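Ribonucleoside-diphosphate reductase (Pseudomonas aeruginosa, PDB 5IM3) probably supplies the precursors for DNA synthesis by reducing ribonucleoside diphosphates to deoxyribonucleotides, and is an allosteric enzyme that binds dATP. Local coordinates at residues 457-462 and 536-541; 453-458 and 484-489. One frame throughout, in Å; residues are numbered along the deposited sequence.

Both contacts involve the segment of the ribonucleotide reductase barrel domain where strand 450-455 gives way to the turn before helix 461-465, and they share Trp457 and His458. Interaction 2 is core: two neighbouring parallel strands of the barrel sheet, joined by backbone hydrogen bonds, with Tyr453, Ala484, Glu455 and Trp486 on one face, Leu454 and Asn485 on the other, and a single water bound among polar groups. Interaction 1 lies at the surface, about 12 Å away between centres, and uses side chains alone: one leucine pair, some aliphatic packing and a salt bridge to a lysine of a two-stranded antiparallel sheet. Ile461 connects them, its CD1 packing 3.6 Å from Asn485 ND2.

Interaction 1: residues 457-462 and 536-541; sequences WHLDIE and LKLHKV
Leu459 and Glu462 meet Leu538 and Lys540 where the turn leading into helix 461-465 of the barrel domain faces the two-stranded antiparallel sheet of strands 500-504 and 539-543. The backbones stay apart, and side chains bridge the gap. Lys540 can be followed outward: CB lies 4.0 Å from Leu459 CD2, CD comes within 4.2 Å of Glu462 OE1, the bend at chi3 (67°) places CE 3.8 Å from the same oxygen, and NZ ends in a salt bridge with the carboxylate. The two charged side chains reach toward each other tip to tip. Glu462 OE1 takes the shorter bond on its syn lone pair, while the second, to OE2, is weak.

The other methyl of Leu459, CD1, presses on the branch point of Leu538, 3.5 Å from CG, and also touches both of its methyl carbons. Leu538 CG is anti to the backbone N (chi1 -179°), a rotation that sets this branch point against Leu459. Leu459 also packs on Leu503 of strand 500-504, the partner strand of Lys540, so the leucine is in touch with both strands of the small sheet.

A type I beta turn from His458 to Ile461 carries Leu459. It is closed by the hydrogen bond from Ile461 N to His458 O and braced by the imidazole of His458, whose ND1 accepts Asp460 N at 3.1 Å, the amide nitrogen lying 16° out of the ring plane.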
loop_
_atom_site.group_PDB
_atom_site.type_symbol
_atom_site.label_atom_id
_atom_site.label_comp_id
_atom_site.label_asym_id
_atom_site.label_seq_id
_atom_site.Cartn_x
_atom_site.Cartn_y
_atom_site.Cartn_z
ATOM N N TRP A 457 -30.336 13.470 -11.153
ATOM C CA TRP A 457 -30.230 14.887 -10.823
ATOM C C TRP A 457 -30.736 15.206 -9.420
ATOM O O TRP A 457 -30.635 16.359 -8.986
ATOM C CB TRP A 457 -30.994 15.739 -11.846
ATOM C CG TRP A 457 -32.411 15.303 -12.085
ATOM C CD1 TRP A 457 -32.879 14.590 -13.152
ATOM C CD2 TRP A 457 -33.545 15.551 -11.243
ATOM N NE1 TRP A 457 -34.228 14.382 -13.029
ATOM C CE2 TRP A 457 -34.663 14.958 -11.865
ATOM C CE3 TRP A 457 -33.724 16.213 -10.026
ATOM C CZ2 TRP A 457 -35.940 15.009 -11.312
ATOM C CZ3 TRP A 457 -34.997 16.263 -9.477
ATOM C CH2 TRP A 457 -36.087 15.666 -10.121
ATOM N N HIS A 458 -31.275 14.220 -8.706
ATOM C CA HIS A 458 -31.803 14.454 -7.369
ATOM C C HIS A 458 -30.692 14.916 -6.433
ATOM O O HIS A 458 -29.597 14.348 -6.415
ATOM C CB HIS A 458 -32.448 13.174 -6.840
ATOM C CG HIS A 458 -33.355 13.382 -5.667
ATOM N ND1 HIS A 458 -32.886 13.576 -4.387
ATOM C CD2 HIS A 458 -34.706 13.398 -5.579
ATOM C CE1 HIS A 458 -33.908 13.714 -3.561
ATOM N NE2 HIS A 458 -35.024 13.608 -4.259
ATOM N N LEU A 459 -30.982 15.950 -5.644
ATOM C CA LEU A 459 -29.946 16.570 -4.827
ATOM C C LEU A 459 -29.402 15.646 -3.743
ATOM O O LEU A 459 -28.299 15.889 -3.241
ATOM C CB LEU A 459 -30.474 17.858 -4.194
ATOM C CG LEU A 459 -29.787 19.122 -4.702
ATOM C CD1 LEU A 459 -30.450 20.341 -4.100
ATOM C CD2 LEU A 459 -28.305 19.100 -4.369
ATOM N N ASP A 460 -30.130 14.595 -3.378
ATOM C CA ASP A 460 -29.639 13.628 -2.406
ATOM C C ASP A 460 -28.872 12.480 -3.058
ATOM O O ASP A 460 -28.518 11.519 -2.367
ATOM C CB ASP A 460 -30.802 13.069 -1.578
ATOM C CG ASP A 460 -31.461 14.123 -0.700
ATOM O OD1 ASP A 460 -30.786 15.101 -0.313
ATOM O OD2 ASP A 460 -32.658 13.962 -0.390
ATOM N N ILE A 461 -28.576 12.571 -4.357
ATOM C CA ILE A 461 -28.036 11.418 -5.076
ATOM C C ILE A 461 -26.708 10.969 -4.479
ATOM O O ILE A 461 -26.433 9.768 -4.389
ATOM C CB ILE A 461 -27.899 11.729 -6.581
ATOM C CG1 ILE A 461 -27.502 10.466 -7.354
ATOM C CG2 ILE A 461 -26.870 12.828 -6.827
ATOM C CD1 ILE A 461 -28.539 9.355 -7.295
ATOM N N GLU A 462 -25.861 11.918 -4.064
ATOM C CA GLU A 462 -24.534 11.558 -3.572
ATOM C C GLU A 462 -24.624 10.738 -2.289
ATOM O O GLU A 462 -23.929 9.727 -2.138
ATOM C CB GLU A 462 -23.688 12.818 -3.361
ATOM C CG GLU A 462 -23.328 13.528 -4.657
ATOM C CD GLU A 462 -22.677 14.878 -4.435
ATOM O OE1 GLU A 462 -23.205 15.672 -3.626
ATOM O OE2 GLU A 462 -21.632 15.147 -5.068
ATOM N N LEU A 536 -32.520 30.060 -9.409
ATOM C CA LEU A 536 -32.907 28.791 -8.788
ATOM C C LEU A 536 -31.801 28.436 -7.792
ATOM O O LEU A 536 -30.846 27.733 -8.127
ATOM C CB LEU A 536 -33.121 27.698 -9.826
ATOM C CG LEU A 536 -33.562 26.320 -9.321
ATOM C CD1 LEU A 536 -34.530 26.429 -8.151
ATOM C CD2 LEU A 536 -34.203 25.540 -10.457
ATOM N N LYS A 537 -31.957 28.928 -6.561
ATOM C CA LYS A 537 -30.850 28.963 -5.608
ATOM C C LYS A 537 -30.362 27.563 -5.254
ATOM O O LYS A 537 -29.154 27.301 -5.234
ATOM C CB LYS A 537 -31.282 29.719 -4.349
ATOM C CG LYS A 537 -30.246 29.767 -3.227
ATOM C CD LYS A 537 -29.051 30.629 -3.593
ATOM C CE LYS A 537 -28.040 30.686 -2.455
ATOM N NZ LYS A 537 -26.814 31.456 -2.824
ATOM N N LEU A 538 -31.283 26.653 -4.953
ATOM C CA LEU A 538 -30.912 25.347 -4.413
ATOM C C LEU A 538 -30.496 24.435 -5.561
ATOM O O LEU A 538 -31.340 23.857 -6.249
ATOM C CB LEU A 538 -32.065 24.750 -3.618
ATOM C CG LEU A 538 -31.788 23.391 -2.968
ATOM C CD1 LEU A 538 -30.628 23.485 -1.986
ATOM C CD2 LEU A 538 -33.035 22.866 -2.278
ATOM N N HIS A 539 -29.189 24.297 -5.766
ATOM C CA HIS A 539 -28.671 23.430 -6.815
ATOM C C HIS A 539 -27.195 23.160 -6.555
ATOM O O HIS A 539 -26.546 23.834 -5.752
ATOM C CB HIS A 539 -28.871 24.048 -8.203
ATOM C CG HIS A 539 -27.971 25.210 -8.482
ATOM N ND1 HIS A 539 -28.192 26.464 -7.958
ATOM C CD2 HIS A 539 -26.850 25.308 -9.234
ATOM C CE1 HIS A 539 -27.244 27.286 -8.374
ATOM N NE2 HIS A 539 -26.418 26.609 -9.149
ATOM N N LYS A 540 -26.677 22.152 -7.254
ATOM C CA LYS A 540 -25.274 21.770 -7.182
ATOM C C LYS A 540 -24.802 21.387 -8.573
ATOM O O LYS A 540 -25.436 20.561 -9.237
ATOM C CB LYS A 540 -25.056 20.589 -6.233
ATOM C CG LYS A 540 -24.552 20.964 -4.852
ATOM C CD LYS A 540 -23.963 19.756 -4.126
ATOM C CE LYS A 540 -22.687 19.261 -4.799
ATOM N NZ LYS A 540 -21.988 18.224 -3.996
ATOM N N VAL A 541 -23.692 21.975 -9.008
ATOM C CA VAL A 541 -23.093 21.653 -10.296
ATOM C C VAL A 541 -21.897 20.744 -10.056
ATOM O O VAL A 541 -20.994 21.077 -9.276
ATOM C CB VAL A 541 -22.674 22.920 -11.057
ATOM C CG1 VAL A 541 -22.101 22.547 -12.417
ATOM C CG2 VAL A 541 -23.860 23.865 -11.211
#

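Interaction 2: residues 453-458 and 484-489; sequences YLETWH and ANWIPD
Tyr453, Leu454 and Glu455 pair in parallel with Ala484, Asn485 and Trp486, the two strands being neighbours in the barrel sheet. Leu454 sits astride the ladder, its N bonded to Ala484 O and its O receiving Trp486 N at 3.0 Å; past the Glu455-Trp486 pair the ladder ends, and Thr456 N makes a weak bond to Trp486 O.

Packing is tightest on the face that carries Tyr453 and Trp486. Tyr453 CG stands anti to the carbonyl carbon (chi1 -76°), and the phenol lies over Ala484, whose CB makes a CH-pi contact 3.6 Å from the ring centroid, displaced toward CE2. The hydroxyl continues to Asn585 O. Farther along, Glu455 extends with OE1 at the edge of the indole of Trp486, in its plane and 3.6 Å from CD1, the carboxylate being turned 72° from the ring. OE2 touches Pro488 CG and accepts a weak bond from Trp457 NE1, while Lys566 forms a salt bridge to it and His513 bonds to OE1. This buried carboxylate is thus held from several sides, which would be expected to favour its charged form.

The looser side, buried as well, is the one with Asn485 and Thr456, where side chains make fewer direct contacts. Here a water bridges the two segments: it donates to Leu454 O at 2.7 Å, accepts from Asn485 ND2, and bonds to Thr456 OG1. That hydroxyl also lies against Ile487 CA and Pro488 CD.

Helix 461-465 covers Leu454 and Asn485 on this face, completing a beta-alpha-beta unit of strand 450-455, helix and strand 482-487, the repeating element of the ten-stranded alpha-beta barrel of ribonucleotide reductases.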
loop_
_atom_site.group_PDB
_atom_site.type_symbol
_atom_site.label_atom_id
_atom_site.label_comp_id
_atom_site.label_asym_id
_atom_site.label_seq_id
_atom_site.Cartn_x
_atom_site.Cartn_y
_atom_site.Cartn_z
ATOM N N TYR A 453 -35.410 3.563 -5.813
ATOM C CA TYR A 453 -34.894 4.190 -7.021
ATOM C C TYR A 453 -34.812 5.701 -6.835
ATOM O O TYR A 453 -35.698 6.309 -6.227
ATOM C CB TYR A 453 -35.783 3.877 -8.226
ATOM C CG TYR A 453 -35.631 2.483 -8.783
ATOM C CD1 TYR A 453 -36.220 1.393 -8.155
ATOM C CD2 TYR A 453 -34.935 2.262 -9.963
ATOM C CE1 TYR A 453 -36.098 0.119 -8.671
ATOM C CE2 TYR A 453 -34.806 0.989 -10.487
ATOM C CZ TYR A 453 -35.390 -0.078 -9.834
ATOM O OH TYR A 453 -35.269 -1.346 -10.345
ATOM N N LEU A 454 -33.754 6.305 -7.371
ATOM C CA LEU A 454 -33.593 7.754 -7.325
ATOM C C LEU A 454 -32.999 8.244 -8.639
ATOM O O LEU A 454 -32.060 7.643 -9.164
ATOM C CB LEU A 454 -32.701 8.182 -6.160
ATOM C CG LEU A 454 -32.853 9.645 -5.751
ATOM C CD1 LEU A 454 -34.186 9.864 -5.049
ATOM C CD2 LEU A 454 -31.695 10.082 -4.868
ATOM N N GLU A 455 -33.551 9.335 -9.161
ATOM C CA GLU A 455 -33.094 9.891 -10.424
ATOM C C GLU A 455 -31.804 10.686 -10.217
ATOM O O GLU A 455 -31.551 11.228 -9.137
ATOM C CB GLU A 455 -34.187 10.770 -11.037
ATOM C CG GLU A 455 -34.071 10.972 -12.540
ATOM C CD GLU A 455 -35.379 11.401 -13.177
ATOM O OE1 GLU A 455 -36.453 10.975 -12.694
ATOM O OE2 GLU A 455 -35.338 12.161 -14.166
ATOM N N THR A 456 -30.984 10.751 -11.275
ATOM C CA THR A 456 -29.577 11.125 -11.130
ATOM C C THR A 456 -29.354 12.616 -10.878
ATOM O O THR A 456 -28.264 12.991 -10.429
ATOM C CB THR A 456 -28.795 10.695 -12.375
ATOM O OG1 THR A 456 -29.168 9.359 -12.735
ATOM C CG2 THR A 456 -27.300 10.723 -12.102
ATOM N N TRP A 457 -30.336 13.470 -11.153
ATOM C CA TRP A 457 -30.230 14.887 -10.823
ATOM C C TRP A 457 -30.736 15.206 -9.420
ATOM O O TRP A 457 -30.635 16.359 -8.986
ATOM C CB TRP A 457 -30.994 15.739 -11.846
ATOM C CG TRP A 457 -32.411 15.303 -12.085
ATOM C CD1 TRP A 457 -32.879 14.590 -13.152
ATOM C CD2 TRP A 457 -33.545 15.551 -11.243
ATOM N NE1 TRP A 457 -34.228 14.382 -13.029
ATOM C CE2 TRP A 457 -34.663 14.958 -11.865
ATOM C CE3 TRP A 457 -33.724 16.213 -10.026
ATOM C CZ2 TRP A 457 -35.940 15.009 -11.312
ATOM C CZ3 TRP A 457 -34.997 16.263 -9.477
ATOM C CH2 TRP A 457 -36.087 15.666 -10.121
ATOM N N HIS A 458 -31.275 14.220 -8.706
ATOM C CA HIS A 458 -31.803 14.454 -7.369
ATOM C C HIS A 458 -30.692 14.916 -6.433
ATOM O O HIS A 458 -29.597 14.348 -6.415
ATOM C CB HIS A 458 -32.448 13.174 -6.840
ATOM C CG HIS A 458 -33.355 13.382 -5.667
ATOM N ND1 HIS A 458 -32.886 13.576 -4.387
ATOM C CD2 HIS A 458 -34.706 13.398 -5.579
ATOM C CE1 HIS A 458 -33.908 13.714 -3.561
ATOM N NE2 HIS A 458 -35.024 13.608 -4.259
ATOM N N ALA A 484 -31.186 1.603 -6.581
ATOM C CA ALA A 484 -30.923 1.606 -8.013
ATOM C C ALA A 484 -30.951 3.032 -8.539
ATOM O O ALA A 484 -31.752 3.851 -8.085
ATOM C CB ALA A 484 -31.936 0.750 -8.777
ATOM N N ASN A 485 -30.074 3.315 -9.500
ATOM C CA ASN A 485 -30.081 4.592 -10.198
ATOM C C ASN A 485 -31.137 4.598 -11.298
ATOM O O ASN A 485 -31.259 3.641 -12.068
ATOM C CB ASN A 485 -28.710 4.879 -10.813
ATOM C CG ASN A 485 -27.649 5.185 -9.773
ATOM O OD1 ASN A 485 -26.679 4.438 -9.618
ATOM N ND2 ASN A 485 -27.815 6.298 -9.069
ATOM N N TRP A 486 -31.888 5.693 -11.373
ATOM C CA TRP A 486 -32.860 5.947 -12.437
ATOM C C TRP A 486 -32.243 7.027 -13.331
ATOM O O TRP A 486 -32.373 8.222 -13.067
ATOM C CB TRP A 486 -34.201 6.366 -11.831
ATOM C CG TRP A 486 -35.370 6.378 -12.770
ATOM C CD1 TRP A 486 -36.164 7.446 -13.071
ATOM C CD2 TRP A 486 -35.892 5.268 -13.512
ATOM N NE1 TRP A 486 -37.146 7.072 -13.957
ATOM C CE2 TRP A 486 -37.001 5.740 -14.244
ATOM C CE3 TRP A 486 -35.530 3.925 -13.630
ATOM C CZ2 TRP A 486 -37.750 4.915 -15.084
ATOM C CZ3 TRP A 486 -36.274 3.105 -14.468
ATOM C CH2 TRP A 486 -37.368 3.604 -15.185
ATOM N N ILE A 487 -31.559 6.600 -14.387
ATOM C CA ILE A 487 -30.597 7.441 -15.095
ATOM C C ILE A 487 -31.254 7.990 -16.358
ATOM O O ILE A 487 -31.656 7.198 -17.223
ATOM C CB ILE A 487 -29.320 6.665 -15.445
ATOM C CG1 ILE A 487 -28.743 5.995 -14.196
ATOM C CG2 ILE A 487 -28.288 7.610 -16.066
ATOM C CD1 ILE A 487 -27.625 5.015 -14.494
ATOM N N PRO A 488 -31.363 9.309 -16.517
ATOM C CA PRO A 488 -31.825 9.856 -17.798
ATOM C C PRO A 488 -30.739 9.777 -18.859
ATOM O O PRO A 488 -29.543 9.814 -18.564
ATOM C CB PRO A 488 -32.165 11.316 -17.466
ATOM C CG PRO A 488 -32.136 11.416 -15.966
ATOM C CD PRO A 488 -31.201 10.360 -15.499
ATOM N N ASP A 489 -31.178 9.678 -20.118
ATOM C CA ASP A 489 -30.236 9.655 -21.234
ATOM C C ASP A 489 -29.313 10.866 -21.202
ATOM O O ASP A 489 -28.129 10.762 -21.542
ATOM C CB ASP A 489 -30.995 9.610 -22.563
ATOM C CG ASP A 489 -31.440 8.209 -22.938
ATOM O OD1 ASP A 489 -31.319 7.293 -22.098
ATOM O OD2 ASP A 489 -31.916 8.025 -24.077
HETATM O O HOH W 1 -29.579 7.997 -10.271
#